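4-hydroxy-tetrahydrodipicolinate synthase (Methanocaldococcus jannaschii DSM 2661, PDB 2YXG) probably catalyses the condensation of pyruvate with (S)-aspartate-beta-semialdehyde to 4-hydroxy-tetrahydrodipicolinate, a step of lysine biosynthesis by the diaminopimelate route. Local coordinates at residues M241-E244 with I248-K251; V203-N206 with E211-E214; N255-P260 with N281-L286. All coordinates share one frame; numbering follows the deposited sequence.

Contact 1. Residues M241-E244 with I248-K251; sequences MFIE and IPVK
The pyrrolidine ring of P249 is wedged among the carbonyls of the loop before it: M241 O lies on one side of its mean plane, CG2 of I243 lies on the other, and E244 O lies near that plane, beyond CG. This is a helix-loop-helix connection in the C-terminal helical part that follows the (β/α)8 barrel, with P249 in the first turn of helix 248-256. The ring carbon CG carries most of the contact, at 3.1 Å from E244 O and 3.3 Å from M241 O, and CG2 of I243 approaches the same P249 CG at 4.1 Å. A glycine here would lose the whole ring and would probably open a gap between the two carbonyls, leaving CG2 of I243 without its mate. The E244 carboxylate turns OE1 to I248, 4.0 Å from its CG2, while OE2 is held by H275 ND1 and S272 N. M241 runs back over the helix start: bends at chi2 (-54°) and chi3 (95°) bring SD to 3.8 Å from V250 CA, the two side chains crossing at about a right angle. V250 itself lies next to T44, a predicted pyruvate-binding residue. Over the M241 O side of the proline ring sits a water that ties loop to helix, donating to M241 O at 2.9 Å and accepting from V250 N.

Contact 2. Residues V203-N206 with E211-E214; sequences VVAN and EFVE
V204, which covers the ring of F212, also gives its backbone N to OD2 of D186, and that oxygen receives a second, weak bond from the N of V203. The pair belongs to the last β/α unit of the TIM barrel: strand 199-202 ends, a short 3-10 turn follows, and helix 209-221 packs back against it. Within the turn N206 N bonds to V203 O at 3.0 Å, and S202 OG accepts from A205 N, tying the turn to the strand end. Across the contact only carbon meets carbon. V204 directs CG1 over one face of the F212 ring, offset toward the rim, a CH-pi contact 3.8 Å from the centroid and 14° off the ring normal. This branch lies between the backbone N and the carbonyl carbon of V204 (chi1 80°), which turns it onto the ring. F212 in turn has an off-staggered chi1 of -133°, consistent with a ring whose position is set by its packing. L234 and M238 of helix 224-240 touch it too, as do V200 and S202 of the strand. Nearer the backbones, A205 CB meets F212 CB at 4.2 Å, whereas V204 CG1 makes its closest approach at CE1, 3.7 Å away.

Contact 3. Residues N255-P260 with N281-L286; sequences NMMGRP and NVLKDL
Along helix 273-286, from N281 to L286, a single residue, L283, reaches across to the paired methionines M256 and M257. The last turn of helix 248-256 packs here against helix 273-286, in the C-terminal helical part of the enzyme, outside the barrel proper. N281 begins the stretch by taking the N of D285 on its backbone O at 2.8 Å, an ordinary helical bond. V282 follows suit, its O accepting from L286 N. Next comes L283, whose CB points at the end of helix 248-256; with CG anti to the carbonyl carbon (chi1 -68°) and chi2 extended, the two methyls divide between the two methionines. CD1 takes the sulfur of M256, SD lying 3.7 Å away, and the same methyl is 4.2 Å from CB of M256. The methionine chain is extended beyond CG (chi2 170°), which carries SD out to the CD1 methyl of L283, the two side chains crossing at about a right angle. CD2 meets the second methionine more loosely, at 4.4 Å from SD of M257. L237 and A253 also touch L283, joining three helices around it. Further on, L286 lies on K233 and L237 of helix 224-240. Just past M257, helix 248-256 stops in a Schellman motif: G258 takes a positive phi of 59°, and its N bonds to N255 O at 3.0 Å. Since only thioether and aliphatic carbon groups meet here, the attraction is dispersive and hydrophobic, with no directional bond across the segments to fix how the two segments are turned against each other.

How the contacts relate
Taken from the N terminus, the three contacts come in series, and none nests in or crosses another. Contact 2 closes the short connection between strand 199-202 and helix 209-221, still within the barrel. After helix 224-240, contact 1 closes the loop leading into helix 248-256. Contact 3 begins at the far end of that same helix and closes a longer excursion, bringing helix 273-286 against its C-terminal end. Contacts 1 and 2 touch directly: V250 CB lies 3.8 Å from V203 CG1, and M241 CG is 4.0 Å from V204 CG2. The barrel's last loop is thus joined to the C-terminal helices, while helix 248-256 links contact 1 with contact 3.

Contact 1. Residues M241-E244 with I248-K251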
loop_
_atom_site.group_PDB
_atom_site.type_symbol
_atom_site.label_atom_id
_atom_site.label_comp_id
_atom_site.label_asym_id
_atom_site.label_seq_id
_atom_site.Cartn_x
_atom_site.Cartn_y
_atom_site.Cartn_z
ATOM N N MET A 241 -16.990 0.123 15.280
ATOM C CA MET A 241 -15.999 -0.478 16.198
ATOM C C MET A 241 -14.562 -0.170 15.737
ATOM O O MET A 241 -13.609 -0.271 16.489
ATOM C CB MET A 241 -16.224 -1.995 16.389
ATOM C CG MET A 241 -17.459 -2.400 17.192
ATOM S SD MET A 241 -17.512 -1.601 18.784
ATOM C CE MET A 241 -18.570 -0.162 18.395
ATOM N N PHE A 242 -14.403 0.226 14.489
ATOM C CA PHE A 242 -13.074 0.676 14.080
ATOM C C PHE A 242 -12.978 2.157 13.656
ATOM O O PHE A 242 -12.034 2.531 12.927
ATOM C CB PHE A 242 -12.464 -0.252 13.024
ATOM C CG PHE A 242 -13.239 -0.341 11.735
ATOM C CD1 PHE A 242 -13.137 0.652 10.767
ATOM C CD2 PHE A 242 -13.989 -1.488 11.448
ATOM C CE1 PHE A 242 -13.824 0.540 9.576
ATOM C CE2 PHE A 242 -14.662 -1.627 10.238
ATOM C CZ PHE A 242 -14.592 -0.623 9.309
ATOM N N ILE A 243 -13.946 2.969 14.097
ATOM C CA ILE A 243 -13.962 4.381 13.751
ATOM C C ILE A 243 -12.661 5.097 14.221
ATOM O O ILE A 243 -12.121 5.996 13.548
ATOM C CB ILE A 243 -15.286 5.113 14.183
ATOM C CG1 ILE A 243 -15.352 6.467 13.485
ATOM C CG2 ILE A 243 -15.418 5.266 15.679
ATOM C CD1 ILE A 243 -16.534 7.243 13.875
ATOM N N GLU A 244 -12.184 4.672 15.378
ATOM C CA GLU A 244 -10.817 4.897 15.791
ATOM C C GLU A 244 -10.273 3.500 16.146
ATOM O O GLU A 244 -11.040 2.523 16.184
ATOM C CB GLU A 244 -10.769 5.891 16.986
ATOM C CG GLU A 244 -11.413 7.267 16.661
ATOM C CD GLU A 244 -11.109 8.412 17.663
ATOM O OE1 GLU A 244 -10.380 8.187 18.667
ATOM O OE2 GLU A 244 -11.627 9.544 17.423
ATOM N N ILE A 248 -10.598 1.637 21.444
ATOM C CA ILE A 248 -11.184 2.917 21.813
ATOM C C ILE A 248 -12.728 2.929 21.639
ATOM O O ILE A 248 -13.440 3.242 22.584
ATOM C CB ILE A 248 -10.558 4.084 21.068
ATOM C CG1 ILE A 248 -9.105 4.288 21.523
ATOM C CG2 ILE A 248 -11.466 5.370 21.299
ATOM C CD1 ILE A 248 -8.200 5.043 20.482
ATOM N N PRO A 249 -13.221 2.577 20.449
ATOM C CA PRO A 249 -14.654 2.534 20.204
ATOM C C PRO A 249 -15.433 1.531 21.079
ATOM O O PRO A 249 -16.461 1.887 21.630
ATOM C CB PRO A 249 -14.756 2.178 18.706
ATOM C CG PRO A 249 -13.428 2.628 18.113
ATOM C CD PRO A 249 -12.466 2.230 19.222
ATOM N N VAL A 250 -14.978 0.303 21.194
ATOM C CA VAL A 250 -15.674 -0.665 22.030
ATOM C C VAL A 250 -15.726 -0.241 23.484
ATOM O O VAL A 250 -16.771 -0.354 24.100
ATOM C CB VAL A 250 -15.172 -2.143 21.847
ATOM C CG1 VAL A 250 -13.765 -2.382 22.448
ATOM C CG2 VAL A 250 -16.178 -3.119 22.450
ATOM N N LYS A 251 -14.657 0.307 24.035
ATOM C CA LYS A 251 -14.756 0.776 25.416
ATOM C C LYS A 251 -15.706 2.013 25.521
ATOM O O LYS A 251 -16.451 2.187 26.482
ATOM C CB LYS A 251 -13.364 1.083 25.942
ATOM C CG LYS A 251 -13.081 0.530 27.331
ATOM C CD LYS A 251 -11.590 0.772 27.807
ATOM C CE LYS A 251 -11.186 -0.366 28.706
ATOM N NZ LYS A 251 -10.002 -0.073 29.543
HETATM O O HOH W 1 -13.149 -0.959 19.276
#

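Contact 2. Residues V203-N206 with E211-E214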
loop_
_atom_site.group_PDB
_atom_site.type_symbol
_atom_site.label_atom_id
_atom_site.label_comp_id
_atom_site.label_asym_id
_atom_site.label_seq_id
_atom_site.Cartn_x
_atom_site.Cartn_y
_atom_site.Cartn_z
ATOM N N VAL A 203 -14.576 -8.186 18.390
ATOM C CA VAL A 203 -14.720 -6.988 19.178
ATOM C C VAL A 203 -16.219 -6.697 19.451
ATOM O O VAL A 203 -16.626 -6.512 20.590
ATOM C CB VAL A 203 -14.047 -5.853 18.412
ATOM C CG1 VAL A 203 -14.252 -4.550 19.088
ATOM C CG2 VAL A 203 -12.544 -6.201 18.239
ATOM N N VAL A 204 -17.034 -6.659 18.387
ATOM C CA VAL A 204 -18.409 -6.294 18.496
ATOM C C VAL A 204 -19.215 -7.287 19.330
ATOM O O VAL A 204 -20.228 -6.910 19.904
ATOM C CB VAL A 204 -19.057 -6.045 17.107
ATOM C CG1 VAL A 204 -19.447 -7.354 16.398
ATOM C CG2 VAL A 204 -20.313 -5.157 17.279
ATOM N N ALA A 205 -18.795 -8.554 19.451
ATOM C CA ALA A 205 -19.551 -9.480 20.334
ATOM C C ALA A 205 -19.505 -9.039 21.799
ATOM O O ALA A 205 -20.282 -9.536 22.624
ATOM C CB ALA A 205 -19.117 -10.961 20.171
ATOM N N ASN A 206 -18.634 -8.090 22.155
ATOM C CA ASN A 206 -18.736 -7.446 23.517
ATOM C C ASN A 206 -20.009 -6.605 23.785
ATOM O O ASN A 206 -20.369 -6.390 24.947
ATOM C CB ASN A 206 -17.520 -6.581 23.826
ATOM C CG ASN A 206 -16.243 -7.403 23.996
ATOM O OD1 ASN A 206 -15.344 -7.384 23.132
ATOM N ND2 ASN A 206 -16.151 -8.120 25.117
ATOM N N GLU A 211 -26.775 -11.399 19.292
ATOM C CA GLU A 211 -26.961 -11.205 17.874
ATOM C C GLU A 211 -25.821 -11.799 17.045
ATOM O O GLU A 211 -26.051 -12.512 16.051
ATOM C CB GLU A 211 -27.137 -9.713 17.613
ATOM C CG GLU A 211 -28.376 -9.089 18.301
ATOM C CD GLU A 211 -28.169 -8.677 19.776
ATOM O OE1 GLU A 211 -27.182 -9.074 20.468
ATOM O OE2 GLU A 211 -29.054 -7.955 20.282
ATOM N N PHE A 212 -24.587 -11.518 17.453
ATOM C CA PHE A 212 -23.445 -12.103 16.777
ATOM C C PHE A 212 -23.415 -13.638 16.828
ATOM O O PHE A 212 -23.243 -14.251 15.815
ATOM C CB PHE A 212 -22.124 -11.506 17.292
ATOM C CG PHE A 212 -21.190 -11.113 16.177
ATOM C CD1 PHE A 212 -21.632 -10.233 15.172
ATOM C CD2 PHE A 212 -19.912 -11.655 16.089
ATOM C CE1 PHE A 212 -20.814 -9.884 14.104
ATOM C CE2 PHE A 212 -19.071 -11.304 15.004
ATOM C CZ PHE A 212 -19.536 -10.417 14.026
ATOM N N VAL A 213 -23.606 -14.238 17.998
ATOM C CA VAL A 213 -23.736 -15.693 18.107
ATOM C C VAL A 213 -24.777 -16.240 17.142
ATOM O O VAL A 213 -24.572 -17.254 16.453
ATOM C CB VAL A 213 -24.101 -16.125 19.557
ATOM C CG1 VAL A 213 -24.762 -17.512 19.571
ATOM C CG2 VAL A 213 -22.850 -15.980 20.487
ATOM N N GLU A 214 -25.910 -15.577 17.072
ATOM C CA GLU A 214 -26.909 -16.149 16.225
ATOM C C GLU A 214 -26.581 -15.939 14.733
ATOM O O GLU A 214 -26.817 -16.853 13.925
ATOM C CB GLU A 214 -28.315 -15.769 16.688
ATOM C CG GLU A 214 -28.876 -14.506 16.200
ATOM C CD GLU A 214 -30.436 -14.430 16.499
ATOM O OE1 GLU A 214 -30.814 -14.394 17.741
ATOM O OE2 GLU A 214 -31.241 -14.433 15.485
#

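Contact 3. Residues N255-P260 with N281-L286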
loop_
_atom_site.group_PDB
_atom_site.type_symbol
_atom_site.label_atom_id
_atom_site.label_comp_id
_atom_site.label_asym_id
_atom_site.label_seq_id
_atom_site.Cartn_x
_atom_site.Cartn_y
_atom_site.Cartn_z
ATOM N N ASN A 255 -19.003 2.064 27.922
ATOM C CA ASN A 255 -19.276 3.154 28.871
ATOM C C ASN A 255 -20.613 3.870 28.617
ATOM O O ASN A 255 -21.358 4.182 29.562
ATOM C CB ASN A 255 -18.136 4.180 28.898
ATOM C CG ASN A 255 -16.900 3.640 29.581
ATOM O OD1 ASN A 255 -15.798 3.740 29.048
ATOM N ND2 ASN A 255 -17.077 3.061 30.771
ATOM N N MET A 256 -20.904 4.129 27.338
ATOM C CA MET A 256 -22.171 4.760 26.955
ATOM C C MET A 256 -23.374 3.918 27.381
ATOM O O MET A 256 -24.453 4.455 27.688
ATOM C CB MET A 256 -22.234 4.990 25.448
ATOM C CG MET A 256 -21.431 6.198 24.980
ATOM S SD MET A 256 -21.358 6.175 23.163
ATOM C CE MET A 256 -20.414 7.669 22.870
ATOM N N MET A 257 -23.201 2.598 27.346
ATOM C CA MET A 257 -24.288 1.682 27.672
ATOM C C MET A 257 -24.367 1.413 29.155
ATOM O O MET A 257 -25.169 0.590 29.557
ATOM C CB MET A 257 -24.179 0.351 26.929
ATOM C CG MET A 257 -24.176 0.502 25.425
ATOM S SD MET A 257 -23.687 -0.969 24.514
ATOM C CE MET A 257 -22.354 -1.546 25.503
ATOM N N GLY A 258 -23.529 2.113 29.921
ATOM C CA GLY A 258 -23.337 1.913 31.357
ATOM C C GLY A 258 -22.860 0.522 31.781
ATOM O O GLY A 258 -23.277 0.036 32.805
ATOM N N ARG A 259 -22.029 -0.131 30.972
ATOM C CA ARG A 259 -21.444 -1.440 31.296
ATOM C C ARG A 259 -20.002 -1.194 31.775
ATOM O O ARG A 259 -19.431 -0.148 31.474
ATOM C CB ARG A 259 -21.493 -2.397 30.095
ATOM C CG ARG A 259 -22.917 -2.697 29.543
ATOM C CD ARG A 259 -23.081 -4.117 28.897
ATOM N NE ARG A 259 -23.859 -5.040 29.773
ATOM C CZ ARG A 259 -23.355 -5.925 30.659
ATOM N NH1 ARG A 259 -22.031 -6.092 30.842
ATOM N NH2 ARG A 259 -24.202 -6.659 31.386
ATOM N N PRO A 260 -19.419 -2.124 32.554
ATOM C CA PRO A 260 -18.055 -1.831 33.009
ATOM C C PRO A 260 -17.083 -1.714 31.843
ATOM O O PRO A 260 -17.085 -2.570 30.964
ATOM C CB PRO A 260 -17.694 -3.044 33.897
ATOM C CG PRO A 260 -19.008 -3.685 34.247
ATOM C CD PRO A 260 -19.918 -3.418 33.078
ATOM N N ASN A 281 -25.068 7.690 17.707
ATOM C CA ASN A 281 -26.239 7.574 16.821
ATOM C C ASN A 281 -26.429 6.129 16.428
ATOM O O ASN A 281 -27.550 5.656 16.407
ATOM C CB ASN A 281 -26.131 8.499 15.588
ATOM C CG ASN A 281 -26.122 9.974 15.967
ATOM O OD1 ASN A 281 -26.523 10.323 17.057
ATOM N ND2 ASN A 281 -25.631 10.841 15.068
ATOM N N VAL A 282 -25.347 5.415 16.126
ATOM C CA VAL A 282 -25.534 4.006 15.789
ATOM C C VAL A 282 -26.071 3.173 16.978
ATOM O O VAL A 282 -26.944 2.327 16.781
ATOM C CB VAL A 282 -24.373 3.299 14.964
ATOM C CG1 VAL A 282 -23.447 4.260 14.189
ATOM C CG2 VAL A 282 -23.661 2.165 15.728
ATOM N N LEU A 283 -25.571 3.440 18.181
ATOM C CA LEU A 283 -26.081 2.800 19.417
ATOM C C LEU A 283 -27.581 3.074 19.657
ATOM O O LEU A 283 -28.339 2.168 20.009
ATOM C CB LEU A 283 -25.259 3.219 20.649
ATOM C CG LEU A 283 -23.826 2.668 20.624
ATOM C CD1 LEU A 283 -23.025 3.252 21.724
ATOM C CD2 LEU A 283 -23.774 1.098 20.646
ATOM N N LYS A 284 -27.961 4.346 19.474
ATOM C CA LYS A 284 -29.351 4.837 19.503
ATOM C C LYS A 284 -30.155 4.079 18.461
ATOM O O LYS A 284 -31.153 3.522 18.800
ATOM C CB LYS A 284 -29.367 6.359 19.271
ATOM C CG LYS A 284 -30.767 7.041 19.215
ATOM C CD LYS A 284 -31.174 7.809 20.533
ATOM C CE LYS A 284 -31.817 6.865 21.615
ATOM N NZ LYS A 284 -31.719 7.360 23.097
ATOM N N ASP A 285 -29.696 4.003 17.214
ATOM C CA ASP A 285 -30.440 3.268 16.180
ATOM C C ASP A 285 -30.720 1.804 16.516
ATOM O O ASP A 285 -31.745 1.305 16.122
ATOM C CB ASP A 285 -29.809 3.377 14.787
ATOM C CG ASP A 285 -29.849 4.794 14.262
ATOM O OD1 ASP A 285 -30.620 5.603 14.863
ATOM O OD2 ASP A 285 -29.125 5.131 13.272
ATOM N N LEU A 286 -29.823 1.139 17.239
ATOM C CA LEU A 286 -30.022 -0.247 17.630
ATOM C C LEU A 286 -30.732 -0.351 18.988
ATOM O O LEU A 286 -31.092 -1.435 19.451
ATOM C CB LEU A 286 -28.664 -0.973 17.687
ATOM C CG LEU A 286 -27.988 -1.343 16.369
ATOM C CD1 LEU A 286 -26.517 -1.738 16.621
ATOM C CD2 LEU A 286 -28.789 -2.457 15.669
#